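Local coordinates for protein polyphosphate kinase (Porphyromonas gingivalis, PDB 2O8R) that probably catalyses the reversible transfer of the terminal phosphate of ATP onto a growing polyphosphate chain, using magnesium, at residues Y474-L479 with L595-I600. The protein carries 3 engineered substitutions. Residues are numbered along the deposited sequence; the frame is centred on the assembly and turned at random.
Sequences YSDTTL and LEHSRI. With SO4 (sulfate ion), chain F.
A short parallel strand pairing joins the two phospholipase D-like C-terminal domains of this PPK1-family kinase beside its predicted active site, setting Tyr474 and Asp476 against Leu595 and His597. Ser475 N donates to Leu595 O (2.8 Å), and Ser475 O receives His597 N. On the face of the sheet that carries Tyr474 and Leu595, the leucine CD2 methyl sits over one face of the phenol ring, 3.7 Å from its centroid, in a CH-pi contact. The imidazole of His597 meets the same tyrosine obliquely, the ring planes 48° apart. His597 CG, anti to the backbone N (chi1 -172°), lies 3.7 Å from Tyr474 CD2. His597 ND1 donates to Asp476 OD1 at 2.7 Å; the acceptor lies close to the imidazole plane and uses its syn lone pair, while the carboxylate stands almost perpendicular to the ring. Thr463 OG1 also binds OD1. Farther along, the hydroxyls of Thr477 and Ser598 are hydrogen-bonded, OG1 to OG, at 3.0 Å. At the other edge of the imidazole, His597 NE2 donates to sulfate O1 (2.7 Å), and both terminal nitrogens of Arg599 converge on sulfate O4. Tyr474 and His597 are predicted ATP-binding residues, and His439, the predicted phosphohistidine, lies near His597. The ND1 bond to Asp476 probably helps set the imidazole's rotation, with NE2 turned to a sulfate, probably from the crystallisation liquor, that may mark where a phosphate group binds.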
loop_
_atom_site.group_PDB
_atom_site.type_symbol
_atom_site.label_atom_id
_atom_site.label_comp_id
_atom_site.label_asym_id
_atom_site.label_seq_id
_atom_site.Cartn_x
_atom_site.Cartn_y
_atom_site.Cartn_z
ATOM N N TYR A 474 -14.189 -1.428 14.472
ATOM C CA TYR A 474 -13.989 -1.857 15.863
ATOM C C TYR A 474 -14.751 -0.981 16.838
ATOM O O TYR A 474 -14.653 0.232 16.786
ATOM C CB TYR A 474 -12.497 -1.798 16.243
ATOM C CG TYR A 474 -11.717 -3.035 15.864
ATOM C CD1 TYR A 474 -11.854 -3.605 14.598
ATOM C CD2 TYR A 474 -10.845 -3.631 16.763
ATOM C CE1 TYR A 474 -11.164 -4.719 14.245
ATOM C CE2 TYR A 474 -10.138 -4.774 16.410
ATOM C CZ TYR A 474 -10.308 -5.309 15.143
ATOM O OH TYR A 474 -9.624 -6.428 14.745
ATOM N N SER A 475 -15.512 -1.599 17.727
ATOM C CA SER A 475 -16.038 -0.889 18.875
ATOM C C SER A 475 -14.951 -0.901 19.961
ATOM O O SER A 475 -14.410 -1.960 20.301
ATOM C CB SER A 475 -17.348 -1.539 19.340
ATOM O OG SER A 475 -17.752 -1.095 20.624
ATOM N N ASP A 476 -14.613 0.278 20.478
ATOM C CA ASP A 476 -13.596 0.406 21.526
ATOM C C ASP A 476 -13.914 1.570 22.457
ATOM O O ASP A 476 -14.740 2.439 22.133
ATOM C CB ASP A 476 -12.215 0.642 20.914
ATOM C CG ASP A 476 -11.522 -0.627 20.526
ATOM O OD1 ASP A 476 -11.457 -1.553 21.356
ATOM O OD2 ASP A 476 -11.023 -0.687 19.387
ATOM N N THR A 477 -13.226 1.614 23.596
ATOM C CA THR A 477 -13.472 2.657 24.585
ATOM C C THR A 477 -12.190 3.379 25.036
ATOM O O THR A 477 -11.171 2.753 25.359
ATOM C CB THR A 477 -14.236 2.076 25.769
ATOM O OG1 THR A 477 -15.455 1.493 25.288
ATOM C CG2 THR A 477 -14.574 3.159 26.768
ATOM N N THR A 478 -12.248 4.706 25.032
ATOM C CA THR A 478 -11.094 5.531 25.347
ATOM C C THR A 478 -11.421 6.521 26.465
ATOM O O THR A 478 -12.420 7.251 26.390
ATOM C CB THR A 478 -10.626 6.303 24.105
ATOM O OG1 THR A 478 -10.137 5.374 23.127
ATOM C CG2 THR A 478 -9.522 7.283 24.461
ATOM N N LEU A 479 -10.576 6.520 27.496
ATOM C CA LEU A 479 -10.646 7.476 28.582
ATOM C C LEU A 479 -9.637 8.585 28.368
ATOM O O LEU A 479 -8.481 8.323 28.070
ATOM C CB LEU A 479 -10.320 6.791 29.908
ATOM C CG LEU A 479 -10.345 7.727 31.118
ATOM C CD1 LEU A 479 -11.755 8.250 31.328
ATOM C CD2 LEU A 479 -9.820 7.042 32.368
ATOM N N LEU A 595 -16.916 -4.972 15.601
ATOM C CA LEU A 595 -16.221 -5.960 16.397
ATOM C C LEU A 595 -16.211 -5.473 17.845
ATOM O O LEU A 595 -15.679 -4.400 18.161
ATOM C CB LEU A 595 -14.824 -6.220 15.840
ATOM C CG LEU A 595 -13.981 -7.344 16.438
ATOM C CD1 LEU A 595 -13.304 -8.199 15.373
ATOM C CD2 LEU A 595 -12.952 -6.741 17.330
ATOM N N GLU A 596 -16.850 -6.261 18.705
ATOM C CA GLU A 596 -17.008 -5.932 20.117
ATOM C C GLU A 596 -15.691 -6.115 20.848
ATOM O O GLU A 596 -15.378 -7.187 21.358
ATOM C CB GLU A 596 -18.090 -6.806 20.730
ATOM C CG GLU A 596 -19.496 -6.453 20.284
ATOM C CD GLU A 596 -19.980 -5.120 20.835
ATOM O OE1 GLU A 596 -19.560 -4.724 21.939
ATOM O OE2 GLU A 596 -20.788 -4.461 20.161
ATOM N N HIS A 597 -14.917 -5.043 20.906
ATOM C CA HIS A 597 -13.527 -5.202 21.224
ATOM C C HIS A 597 -13.201 -4.633 22.578
ATOM O O HIS A 597 -12.115 -4.862 23.096
ATOM C CB HIS A 597 -12.675 -4.548 20.128
ATOM C CG HIS A 597 -11.214 -4.821 20.261
ATOM N ND1 HIS A 597 -10.346 -3.936 20.864
ATOM C CD2 HIS A 597 -10.472 -5.888 19.892
ATOM C CE1 HIS A 597 -9.128 -4.441 20.842
ATOM N NE2 HIS A 597 -9.178 -5.623 20.255
ATOM N N SER A 598 -14.134 -3.880 23.153
ATOM C CA SER A 598 -13.940 -3.307 24.487
ATOM C C SER A 598 -13.604 -4.387 25.505
ATOM O O SER A 598 -14.098 -5.527 25.426
ATOM C CB SER A 598 -15.195 -2.564 24.951
ATOM O OG SER A 598 -15.381 -1.365 24.228
ATOM N N ARG A 599 -12.748 -4.025 26.453
ATOM C CA ARG A 599 -12.513 -4.851 27.632
ATOM C C ARG A 599 -12.821 -4.007 28.857
ATOM O O ARG A 599 -12.129 -3.020 29.136
ATOM C CB ARG A 599 -11.078 -5.359 27.656
ATOM C CG ARG A 599 -10.671 -6.073 26.385
ATOM C CD ARG A 599 -9.218 -5.850 26.095
ATOM N NE ARG A 599 -8.754 -6.764 25.067
ATOM C CZ ARG A 599 -8.146 -6.397 23.945
ATOM N NH1 ARG A 599 -7.900 -5.120 23.704
ATOM N NH2 ARG A 599 -7.770 -7.321 23.067
ATOM N N ILE A 600 -13.880 -4.377 29.572
ATOM C CA ILE A 600 -14.406 -3.554 30.663
ATOM C C ILE A 600 -14.788 -4.412 31.866
ATOM O O ILE A 600 -15.372 -5.482 31.702
ATOM C CB ILE A 600 -15.640 -2.749 30.198
ATOM C CG1 ILE A 600 -15.226 -1.661 29.201
ATOM C CG2 ILE A 600 -16.374 -2.145 31.398
ATOM C CD1 ILE A 600 -16.384 -0.841 28.620
HETATM S S SO4 F . -5.728 -6.396 20.207
HETATM O O1 SO4 F . -6.795 -6.188 19.231
HETATM O O2 SO4 F . -5.472 -7.839 20.335
HETATM O O3 SO4 F . -4.516 -5.717 19.752
HETATM O O4 SO4 F . -6.101 -5.782 21.478
HETATM O O HOH W 1 -20.537 -1.588 21.170
#